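Local coordinates for hydrolase, isochorismatase family (Pseudomonas putida KT2440, PDB 4H17), which probably acts as a hydrolase of the isochorismatase family, built on a Rossmann-like fold, at residues Val141-Ala144 with Lys145-Tyr149; Glu93-Glu96 with Gly97-Val100. One frame throughout, in Å; residues are numbered along the deposited sequence.

Contact 1: residues Val141-Ala144 with Lys145-Tyr149. With SO4 (sulfate ion), chain D; SO4 (sulfate ion), chain I.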
# COMPACT_ATOMS: atom_id res chain seq x y z
N VAL A 141 -4.12 0.15 6.55
CA VAL A 141 -3.54 1.33 7.16
C VAL A 141 -3.65 2.46 6.16
O VAL A 141 -3.99 3.58 6.52
CB VAL A 141 -2.08 1.06 7.57
CG1 VAL A 141 -1.33 2.34 7.93
CG2 VAL A 141 -2.06 0.11 8.77
N ARG A 142 -3.33 2.18 4.91
CA ARG A 142 -3.44 3.24 3.89
C ARG A 142 -4.88 3.76 3.78
O ARG A 142 -5.10 4.97 3.76
CB ARG A 142 -2.96 2.74 2.53
CG ARG A 142 -1.45 2.40 2.47
CD ARG A 142 -1.07 1.62 1.23
NE ARG A 142 0.34 1.19 1.21
CZ ARG A 142 1.33 1.87 0.62
NH1 ARG A 142 1.10 2.98 -0.03
NH2 ARG A 142 2.58 1.38 0.66
N ARG A 143 -5.85 2.86 3.76
CA ARG A 143 -7.24 3.25 3.66
C ARG A 143 -7.70 4.09 4.87
O ARG A 143 -8.48 5.05 4.74
CB ARG A 143 -8.15 2.04 3.45
CG ARG A 143 -9.58 2.42 3.09
CD ARG A 143 -9.67 3.30 1.88
NE ARG A 143 -11.06 3.55 1.51
CZ ARG A 143 -11.46 4.63 0.85
NH1 ARG A 143 -10.56 5.53 0.48
NH2 ARG A 143 -12.76 4.81 0.55
N ALA A 144 -7.23 3.73 6.04
CA ALA A 144 -7.54 4.44 7.25
C ALA A 144 -7.08 5.89 7.16
O ALA A 144 -7.76 6.76 7.71
CB ALA A 144 -6.91 3.77 8.46
N LYS A 145 -5.92 6.14 6.54
CA LYS A 145 -5.47 7.52 6.29
C LYS A 145 -6.55 8.32 5.56
O LYS A 145 -6.81 9.46 5.91
CB LYS A 145 -4.16 7.57 5.51
CG LYS A 145 -3.56 8.97 5.31
CD LYS A 145 -2.35 8.92 4.36
CE LYS A 145 -1.61 10.24 4.23
NZ LYS A 145 -0.68 10.52 5.36
N ASP A 146 -7.18 7.73 4.53
CA ASP A 146 -8.26 8.40 3.79
C ASP A 146 -9.42 8.86 4.64
O ASP A 146 -10.10 9.85 4.33
CB ASP A 146 -8.79 7.49 2.68
CG ASP A 146 -7.80 7.33 1.51
OD1 ASP A 146 -6.89 8.18 1.33
OD2 ASP A 146 -7.93 6.35 0.75
N TYR A 147 -9.70 8.10 5.71
CA TYR A 147 -10.80 8.44 6.62
C TYR A 147 -10.35 9.28 7.81
O TYR A 147 -11.12 9.58 8.72
CB TYR A 147 -11.43 7.15 7.09
CG TYR A 147 -12.24 6.45 6.06
CD1 TYR A 147 -13.35 7.10 5.48
CD2 TYR A 147 -12.00 5.14 5.71
CE1 TYR A 147 -14.15 6.48 4.57
CE2 TYR A 147 -12.81 4.49 4.79
CZ TYR A 147 -13.91 5.16 4.23
OH TYR A 147 -14.73 4.58 3.29
N GLY A 148 -9.10 9.68 7.78
CA GLY A 148 -8.59 10.63 8.78
C GLY A 148 -8.14 10.00 10.08
O GLY A 148 -7.86 10.72 11.03
N TYR A 149 -7.99 8.68 10.13
CA TYR A 149 -7.42 8.06 11.29
C TYR A 149 -5.92 8.20 11.41
O TYR A 149 -5.21 8.35 10.41
CB TYR A 149 -7.77 6.56 11.34
CG TYR A 149 -9.27 6.39 11.46
CD1 TYR A 149 -9.91 6.52 12.67
CD2 TYR A 149 -10.03 6.10 10.35
CE1 TYR A 149 -11.29 6.40 12.80
CE2 TYR A 149 -11.41 5.97 10.45
CZ TYR A 149 -12.04 6.13 11.66
OH TYR A 149 -13.41 6.00 11.73
S SO4 D . -14.16 1.36 1.34
O1 SO4 D . -14.20 0.47 0.17
O2 SO4 D . -12.79 1.34 1.82
O3 SO4 D . -15.06 0.81 2.37
O4 SO4 D . -14.55 2.75 0.92
S SO4 I . -12.12 6.67 -2.52
O1 SO4 I . -13.39 6.00 -2.12
O2 SO4 I . -11.60 7.49 -1.38
O3 SO4 I . -12.44 7.69 -3.57
O4 SO4 I . -11.09 5.75 -3.07

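Contact 2: residues Glu93-Glu96 with Gly97-Val100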
# COMPACT_ATOMS: atom_id res chain seq x y z
N GLU A 93 -7.73 -15.75 20.14
CA GLU A 93 -9.17 -15.79 20.00
C GLU A 93 -9.86 -14.56 20.63
O GLU A 93 -9.43 -14.08 21.69
CB GLU A 93 -9.77 -17.05 20.64
CG GLU A 93 -9.11 -18.36 20.21
CD GLU A 93 -7.89 -18.77 21.01
OE1 GLU A 93 -7.40 -18.01 21.87
OE2 GLU A 93 -7.40 -19.90 20.76
N PRO A 94 -10.97 -14.09 20.02
CA PRO A 94 -11.78 -13.04 20.64
C PRO A 94 -12.48 -13.50 21.91
O PRO A 94 -12.75 -14.72 22.09
CB PRO A 94 -12.84 -12.74 19.62
CG PRO A 94 -12.34 -13.25 18.33
CD PRO A 94 -11.42 -14.40 18.65
N LEU A 95 -12.72 -12.54 22.79
CA LEU A 95 -13.59 -12.70 23.94
C LEU A 95 -14.92 -11.92 23.79
O LEU A 95 -15.07 -11.01 22.95
CB LEU A 95 -12.89 -12.22 25.18
CG LEU A 95 -11.62 -12.96 25.58
CD1 LEU A 95 -10.98 -12.24 26.76
CD2 LEU A 95 -11.90 -14.43 25.86
N GLU A 96 -15.89 -12.30 24.61
CA GLU A 96 -17.19 -11.63 24.59
C GLU A 96 -17.03 -10.12 24.71
O GLU A 96 -16.29 -9.67 25.56
CB GLU A 96 -18.07 -12.14 25.75
CG GLU A 96 -19.50 -11.62 25.72
CD GLU A 96 -20.34 -12.26 26.81
OE1 GLU A 96 -20.61 -13.48 26.69
OE2 GLU A 96 -20.71 -11.55 27.77
N GLY A 97 -17.74 -9.36 23.87
CA GLY A 97 -17.66 -7.90 23.87
C GLY A 97 -16.72 -7.32 22.83
O GLY A 97 -16.70 -6.09 22.59
N GLU A 98 -15.89 -8.18 22.24
CA GLU A 98 -14.96 -7.75 21.23
C GLU A 98 -15.56 -7.86 19.86
O GLU A 98 -16.43 -8.67 19.62
CB GLU A 98 -13.67 -8.52 21.35
CG GLU A 98 -13.03 -8.29 22.72
CD GLU A 98 -11.79 -9.10 22.99
OE1 GLU A 98 -11.38 -9.93 22.14
OE2 GLU A 98 -11.24 -8.92 24.10
N ILE A 99 -15.15 -6.97 18.99
CA ILE A 99 -15.70 -6.89 17.63
C ILE A 99 -14.94 -7.85 16.70
O ILE A 99 -13.71 -7.95 16.76
CB ILE A 99 -15.58 -5.45 17.14
CG1 ILE A 99 -16.47 -4.57 17.99
CG2 ILE A 99 -15.81 -5.33 15.67
CD1 ILE A 99 -16.03 -3.15 18.04
N VAL A 100 -15.67 -8.54 15.82
CA VAL A 100 -15.07 -9.51 14.90
C VAL A 100 -15.69 -9.34 13.53
O VAL A 100 -16.91 -9.41 13.39
CB VAL A 100 -15.24 -10.97 15.38
CG1 VAL A 100 -14.43 -11.93 14.51
CG2 VAL A 100 -14.77 -11.17 16.81

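Contact 1: residues Val141-Ala144 with Lys145-Tyr149
Asp146 OD2 receives Arg143 NH1 at 2.8 Å in a salt bridge three residues along the helix, and Asn107 ND2 of the second subunit donates a hydrogen bond to the same oxygen. The guanidinium brings its edge to the carboxylate, OD2 lying almost in the guanidinium plane, but the carboxylate is met on its anti side and the two planes stand 80° apart. Arg143 gets there by a chain that leaves with CG anti to the backbone N (chi1 -170°) and then bends at chi2 (57°), which carries the guanidinium across the Asp146 side chain at about a right angle. Two sulfates, probably from the crystallisation liquor, take up more of its edge. Arg143 NE gives O2 of the chain D sulfate a nearly straight bond of 2.8 Å, and Arg143 NH2 reaches O4 of that ion, also at 2.8 Å; NH1 and NH2 bind the chain I sulfate through O2 and O1. Tyr147 lies over one guanidinium face through CE2, 3.8 Å from Arg143 NE, with the planes inclined to each other, while Tyr147 OH donates to O4 of the chain D sulfate at 3.0 Å. The Arg143 of the second subunit also binds these anions, so the sulfates bridge the two arginines across the interface. Beyond this charged cluster the helix ends in a Schellman motif: Tyr149 N bonds to Ala144 O at 3.1 Å, Gly148 N bonds to Lys145 O, and Gly148, with positive phi, turns the chain. Ala144 CB meets Tyr149 CB at 4.1 Å. In the beta-alpha-beta unit, the motif delivers helix 133-146 into strand 150-159; Val141 packs on helix 172-186, Tyr149 on helix 114-121, and Arg142 and Asp146 face the second subunit.

Contact 2: residues Glu93-Glu96 with Gly97-Val100
Gly97 takes the third position of a type II beta turn running from Leu95 to Glu98, a position whose positive phi glycine adopts readily. Glu96, just before it, points away from the returning chain, although its CB and CG still lie beside Gly97 N. Next comes Glu98, which closes the turn twice. The backbone N of Glu98 donates to Leu95 O at 3.0 Å, the bond that defines the turn, and its side chain folds back over the same residue. CG stands beside the backbone N (chi1 -60°) and the chain then runs extended, which lets the carboxylate reach Leu95 N. The N-H of Leu95 points almost straight at Glu98 OE1, with 3.0 Å between Leu95 N and that oxygen and an angle of 173°, yet it meets the oxygen from above the carboxylate plane, 74° out of it. Glu98 OE1 also lies 3.5 Å from Pro94 CA, and Glu98 OE2 rests 3.8 Å from Leu95 CB, so the carboxylate spreads across the start of the turn. Ile99 then enters strand 99-103, its backbone bonded to Ile66 and His68 of the adjacent strand. Val100 points back toward the loop and sets CG2 against the proline ring, 3.5 Å from Pro94 CG, the two side chains crossing at about a right angle; Phe88 packs on both. The turn is thus held by polar bonds from Glu98 and by apolar contact between Pro94 and Val100. Since OE1 also accepts from His68 NE2 and OE2 pairs with Arg60 NE, the carboxylate is held at both oxygens, and these partners would be expected to favour its ionised form.

From the N terminus, the chain lays down strands 24-29 and 66-71 before it reaches contact 2, which closes the turn at the end of the long loop after strand 66-71 and feeds the outermost strand 99-103. Helix 114-121 and strand 125-131 follow, and contact 1 then ends helix 133-146 and releases the chain into strand 150-159. The two contacts lie in series, neither nested nor crossed; their centres are 23 Å apart and their nearest atoms about 11 Å. Each leads into a strand of the same parallel sheet. Helix 114-121 bridges their surroundings, packing against Ile99 and Tyr149, while contact 1 alone reaches the second subunit.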